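Local coordinates for Glyco_hydro_cc domain-containing protein (PDB 6UAV) that hydrolyses internal beta-1,3 linkages of glucans, as an endo-beta-1,3-glucanase of glycoside hydrolase family 128 (subgroup II), at residues Val8-Ala13 with Ser238-Glu243; Leu68-His73 with Thr112-Val117. All blocks are in the same frame, centred on the assembly; numbering follows the deposited sequence.

Contact 1: residues Val8-Ala13 with Ser238-Glu243; sequences VAYDVA and SLLDAE
The two chains come nearest in CA position at V8 and L239, V8 CA and L239 CA being 8.9 Å apart, a gap bridged by side chains alone: 8-13 runs off the end of a strand, while 238-243 is an irregular loop. V8 and L239 meet tip to tip. L239 CD1 fits against both branches of the valine, 3.7 Å from V8 CG2 and 3.8 Å from V8 CG1. V8 offers both methyls because CG1 stands anti to its backbone N (chi1 -176°) and CG2 anti to its carbonyl carbon. A beta-branched residue suits an extended strand and presents a short, broad pair of methyls; the longer leucine spans what remains of the gap. The second meeting is looser: L240 CD1 comes obliquely to the Y10 ring, 4.3 Å from Y10 CE2. Tyrosine suits a boundary position, since its carbon skeleton can rest on the leucine while its hydroxyl is hydrogen-bonded to R229. That arginine also hydrogen-bonds to the backbone oxygens of D241 and A242, tying the ring and the loop to one guanidinium group. Beyond Y10 the chain bends through an inverse gamma turn centred on D11, with a weak bond of 2.9 Å from V12 N to Y10 O, and D11 OD1 is bonded to N30. In this TIM barrel the contact joins the carboxy-terminal end of the first strand to the loop between the last strand and the last helix. V8 and L239 both pack on Y253 of helix 248-255, L240 reaches D17 and L21 of helix 15-22, and backbone hydrogen bonds tie V8 to W27 and Y10, just past the strand, to Y29 of strand 27-29, and A9 to W225 of strand 220-225, where the barrel closes.

Contact 2: residues Leu68-His73 with Thr112-Val117; sequences LYLLAH and TGVKLV
Beside L70 and L71, which meet T112 and V114, the imidazole of H73 has Y69 CE1 over one face, 3.2 Å above its plane and offset toward the rim. At the ring's edge, H73 ND1 donates to Y69 O over 2.7 Å, nearly straight at 166°. Across the contact, L70 crosses T112 obliquely, with L70 CB 4.0 Å from T112 CG2, and its forked end meets V114 at about a right angle, L70 CD2 lying 4.1 Å from V114 CG1. Leucine's length suits this helix-to-loop reach. L71 crosses T112 from the more exposed side, L71 CG 4.0 Å from T112 CG2. This is the outer layer of the TIM barrel: helix 63-72 lies against the last residue of helix 95-112 and the turn that leads into strand 115-121. Threonine suits this place because its methyl faces the leucines while OG1 bonds to I108 O and accepts a weak bond from V114 N (3.3 Å). G113 leaves the helix with phi 90°, where a side chain would press on the preceding carbonyl. A water 2.6 Å from T112 O can donate there and, weakly, to L70 O (3.4 Å), but competing acceptors may claim a proton.

In the fold
Both contacts reach the same eight-stranded parallel barrel, with centres 25 Å apart and nearest atoms about 11 Å apart, so they do not touch. Along the chain the order is 8-13, 68-73, 112-117, 238-243: contact 1 spans most of the chain, and contact 2 falls within that span. Contact 1 lies where the first strand meets the loop after the last, beside the seam where the first and last strands close the barrel. Contact 2 joins successive outer helices near the fifth strand. The first is at a strand's carboxy-terminal end, the rim that carries the active site in TIM-barrel enzymes; the second is at a strand's amino-terminal end, on the other rim.

Contact 1: residues Val8-Ala13 with Ser238-Glu243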
loop_
_atom_site.group_PDB
_atom_site.type_symbol
_atom_site.label_atom_id
_atom_site.label_comp_id
_atom_site.label_asym_id
_atom_site.label_seq_id
_atom_site.Cartn_x
_atom_site.Cartn_y
_atom_site.Cartn_z
ATOM N N VAL A 8 4.343 6.995 -0.063
ATOM C CA VAL A 8 5.566 6.180 0.115
ATOM C C VAL A 8 5.233 5.056 1.083
ATOM O O VAL A 8 4.631 5.325 2.108
ATOM C CB VAL A 8 6.745 7.075 0.571
ATOM C CG1 VAL A 8 8.024 6.251 0.658
ATOM C CG2 VAL A 8 6.933 8.242 -0.406
ATOM N N ALA A 9 5.778 3.869 0.813
ATOM C CA ALA A 9 5.678 2.679 1.677
ATOM C C ALA A 9 6.972 2.571 2.461
ATOM O O ALA A 9 7.970 2.193 1.851
ATOM C CB ALA A 9 5.450 1.455 0.827
ATOM N N TYR A 10 7.032 3.161 3.641
ATOM C CA TYR A 10 8.293 3.347 4.391
ATOM C C TYR A 10 7.956 3.765 5.806
ATOM O O TYR A 10 7.119 4.626 5.969
ATOM C CB TYR A 10 9.209 4.401 3.759
ATOM C CG TYR A 10 10.558 4.581 4.402
ATOM C CD1 TYR A 10 11.478 3.549 4.371
ATOM C CD2 TYR A 10 10.932 5.771 4.991
ATOM C CE1 TYR A 10 12.726 3.705 4.933
ATOM C CE2 TYR A 10 12.160 5.919 5.614
ATOM C CZ TYR A 10 13.067 4.879 5.576
ATOM O OH TYR A 10 14.336 4.965 6.121
ATOM N N ASP A 11 8.682 3.265 6.789
ATOM C CA ASP A 11 8.464 3.700 8.187
ATOM C C ASP A 11 9.201 5.032 8.398
ATOM O O ASP A 11 10.245 5.073 9.076
ATOM C CB ASP A 11 8.887 2.612 9.163
ATOM C CG ASP A 11 8.457 2.894 10.585
ATOM O OD1 ASP A 11 7.490 3.680 10.777
ATOM O OD2 ASP A 11 9.001 2.226 11.466
ATOM N N VAL A 12 8.591 6.125 7.934
ATOM C CA VAL A 12 9.208 7.467 8.082
ATOM C C VAL A 12 9.371 7.726 9.588
ATOM O O VAL A 12 8.363 7.613 10.349
ATOM C CB VAL A 12 8.342 8.540 7.448
ATOM C CG1 VAL A 12 8.949 9.893 7.700
ATOM C CG2 VAL A 12 8.142 8.293 5.969
ATOM N N ALA A 13 10.602 8.016 10.026
ATOM C CA ALA A 13 10.947 8.217 11.462
ATOM C C ALA A 13 11.350 9.684 11.723
ATOM O O ALA A 13 10.910 10.317 12.738
ATOM C CB ALA A 13 12.001 7.224 11.857
ATOM N N SER A 238 15.538 3.410 -3.841
ATOM C CA SER A 238 15.499 4.363 -2.686
ATOM C C SER A 238 15.151 5.804 -3.113
ATOM O O SER A 238 15.792 6.355 -4.047
ATOM C CB SER A 238 16.806 4.353 -1.895
ATOM O OG SER A 238 17.037 3.071 -1.305
ATOM N N LEU A 239 14.233 6.443 -2.380
ATOM C CA LEU A 239 13.881 7.865 -2.559
ATOM C C LEU A 239 14.721 8.786 -1.654
ATOM O O LEU A 239 14.780 9.979 -1.956
ATOM C CB LEU A 239 12.421 8.072 -2.207
ATOM C CG LEU A 239 11.386 7.266 -2.974
ATOM C CD1 LEU A 239 10.038 7.521 -2.363
ATOM C CD2 LEU A 239 11.356 7.594 -4.450
ATOM N N LEU A 240 15.379 8.235 -0.644
ATOM C CA LEU A 240 16.101 9.002 0.415
ATOM C C LEU A 240 17.516 8.432 0.570
ATOM O O LEU A 240 17.742 7.224 0.333
ATOM C CB LEU A 240 15.353 8.916 1.749
ATOM C CG LEU A 240 14.014 9.644 1.782
ATOM C CD1 LEU A 240 13.134 9.129 2.908
ATOM C CD2 LEU A 240 14.186 11.177 1.818
ATOM N N ASP A 241 18.451 9.277 1.004
ATOM C CA ASP A 241 19.828 8.772 1.295
ATOM C C ASP A 241 20.163 9.235 2.718
ATOM O O ASP A 241 19.637 8.601 3.673
ATOM C CB ASP A 241 20.830 9.175 0.225
ATOM C CG ASP A 241 22.198 8.520 0.386
ATOM O OD1 ASP A 241 22.383 7.665 1.298
ATOM O OD2 ASP A 241 23.070 8.902 -0.340
ATOM N N ALA A 242 20.961 10.291 2.882
ATOM C CA ALA A 242 21.236 10.851 4.224
ATOM C C ALA A 242 19.896 11.245 4.859
ATOM O O ALA A 242 18.965 11.581 4.148
ATOM C CB ALA A 242 22.172 12.054 4.119
ATOM N N GLU A 243 19.833 11.316 6.184
ATOM C CA GLU A 243 18.648 11.867 6.863
ATOM C C GLU A 243 18.267 13.227 6.264
ATOM O O GLU A 243 19.113 14.145 6.169
ATOM C CB GLU A 243 18.863 11.907 8.365
ATOM C CG GLU A 243 17.661 12.405 9.106
ATOM C CD GLU A 243 17.754 12.211 10.600
ATOM O OE1 GLU A 243 18.820 11.786 11.073
ATOM O OE2 GLU A 243 16.794 12.610 11.254
#

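Contact 2: residues Leu68-His73 with Thr112-Val117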
loop_
_atom_site.group_PDB
_atom_site.type_symbol
_atom_site.label_atom_id
_atom_site.label_comp_id
_atom_site.label_asym_id
_atom_site.label_seq_id
_atom_site.Cartn_x
_atom_site.Cartn_y
_atom_site.Cartn_z
ATOM N N LEU A 68 -9.303 2.790 19.619
ATOM C CA LEU A 68 -9.036 3.951 20.490
ATOM C C LEU A 68 -8.264 4.982 19.641
ATOM O O LEU A 68 -8.599 6.193 19.652
ATOM C CB LEU A 68 -8.246 3.415 21.696
ATOM C CG LEU A 68 -8.020 4.356 22.866
ATOM C CD1 LEU A 68 -9.329 4.767 23.520
ATOM C CD2 LEU A 68 -7.116 3.669 23.904
ATOM N N TYR A 69 -7.226 4.535 18.927
ATOM C CA TYR A 69 -6.410 5.425 18.065
ATOM C C TYR A 69 -7.266 6.033 16.946
ATOM O O TYR A 69 -7.286 7.277 16.762
ATOM C CB TYR A 69 -5.198 4.674 17.519
ATOM C CG TYR A 69 -4.366 5.438 16.517
ATOM C CD1 TYR A 69 -3.552 6.488 16.898
ATOM C CD2 TYR A 69 -4.361 5.089 15.184
ATOM C CE1 TYR A 69 -2.806 7.216 15.983
ATOM C CE2 TYR A 69 -3.604 5.785 14.259
ATOM C CZ TYR A 69 -2.813 6.846 14.648
ATOM O OH TYR A 69 -2.041 7.544 13.776
ATOM N N LEU A 70 -8.009 5.203 16.211
ATOM C CA LEU A 70 -8.790 5.747 15.084
ATOM C C LEU A 70 -9.826 6.744 15.599
ATOM O O LEU A 70 -9.973 7.814 14.977
ATOM C CB LEU A 70 -9.477 4.620 14.306
ATOM C CG LEU A 70 -8.574 3.660 13.551
ATOM C CD1 LEU A 70 -9.361 2.500 12.952
ATOM C CD2 LEU A 70 -7.855 4.383 12.421
ATOM N N LEU A 71 -10.526 6.454 16.679
ATOM C CA LEU A 71 -11.614 7.359 17.101
ATOM C C LEU A 71 -11.040 8.722 17.500
ATOM O O LEU A 71 -11.758 9.739 17.330
ATOM C CB LEU A 71 -12.350 6.697 18.254
ATOM C CG LEU A 71 -13.239 5.547 17.791
ATOM C CD1 LEU A 71 -13.683 4.678 18.968
ATOM C CD2 LEU A 71 -14.437 6.111 17.026
ATOM N N ALA A 72 -9.820 8.752 18.035
ATOM C CA ALA A 72 -9.219 10.033 18.476
ATOM C C ALA A 72 -8.457 10.738 17.334
ATOM O O ALA A 72 -7.955 11.827 17.583
ATOM C CB ALA A 72 -8.336 9.809 19.689
ATOM N N HIS A 73 -8.466 10.182 16.131
ATOM C CA HIS A 73 -7.814 10.742 14.917
ATOM C C HIS A 73 -8.843 10.662 13.794
ATOM O O HIS A 73 -8.686 9.907 12.816
ATOM C CB HIS A 73 -6.517 9.985 14.597
ATOM C CG HIS A 73 -5.484 10.086 15.678
ATOM N ND1 HIS A 73 -5.464 9.217 16.751
ATOM C CD2 HIS A 73 -4.412 10.894 15.837
ATOM C CE1 HIS A 73 -4.461 9.526 17.558
ATOM N NE2 HIS A 73 -3.801 10.550 17.021
ATOM N N THR A 112 -15.826 3.248 13.682
ATOM C CA THR A 112 -14.888 4.385 13.486
ATOM C C THR A 112 -15.143 5.147 12.180
ATOM O O THR A 112 -14.685 6.321 12.078
ATOM C CB THR A 112 -13.443 3.883 13.492
ATOM O OG1 THR A 112 -13.180 3.208 12.262
ATOM C CG2 THR A 112 -13.104 3.030 14.689
ATOM N N GLY A 113 -15.819 4.533 11.222
ATOM C CA GLY A 113 -16.116 5.168 9.924
ATOM C C GLY A 113 -15.041 4.927 8.876
ATOM O O GLY A 113 -15.262 5.308 7.700
ATOM N N VAL A 114 -13.939 4.236 9.187
ATOM C CA VAL A 114 -12.839 4.081 8.194
ATOM C C VAL A 114 -13.305 3.142 7.081
ATOM O O VAL A 114 -14.029 2.164 7.377
ATOM C CB VAL A 114 -11.543 3.550 8.825
ATOM C CG1 VAL A 114 -10.948 4.562 9.804
ATOM C CG2 VAL A 114 -11.688 2.179 9.467
ATOM N N LYS A 115 -12.826 3.364 5.861
ATOM C CA LYS A 115 -13.089 2.461 4.709
ATOM C C LYS A 115 -12.012 1.387 4.775
ATOM O O LYS A 115 -10.852 1.689 5.269
ATOM C CB LYS A 115 -12.991 3.244 3.418
ATOM C CG LYS A 115 -14.045 4.293 3.165
ATOM C CD LYS A 115 -15.414 3.832 3.201
ATOM C CE LYS A 115 -16.384 4.960 2.939
ATOM N NZ LYS A 115 -17.771 4.488 3.139
ATOM N N LEU A 116 -12.338 0.190 4.370
ATOM C CA LEU A 116 -11.372 -0.911 4.409
ATOM C C LEU A 116 -10.672 -0.966 3.049
ATOM O O LEU A 116 -11.329 -1.130 2.041
ATOM C CB LEU A 116 -12.089 -2.201 4.727
ATOM C CG LEU A 116 -12.798 -2.268 6.072
ATOM C CD1 LEU A 116 -13.421 -3.647 6.226
ATOM C CD2 LEU A 116 -11.841 -2.024 7.253
ATOM N N VAL A 117 -9.338 -0.920 3.071
ATOM C CA VAL A 117 -8.473 -0.983 1.878
ATOM C C VAL A 117 -7.667 -2.269 1.952
ATOM O O VAL A 117 -6.663 -2.330 2.654
ATOM C CB VAL A 117 -7.615 0.276 1.797
ATOM C CG1 VAL A 117 -6.721 0.227 0.558
ATOM C CG2 VAL A 117 -8.486 1.528 1.792
HETATM O O HOH W 1 -13.087 7.741 13.631
#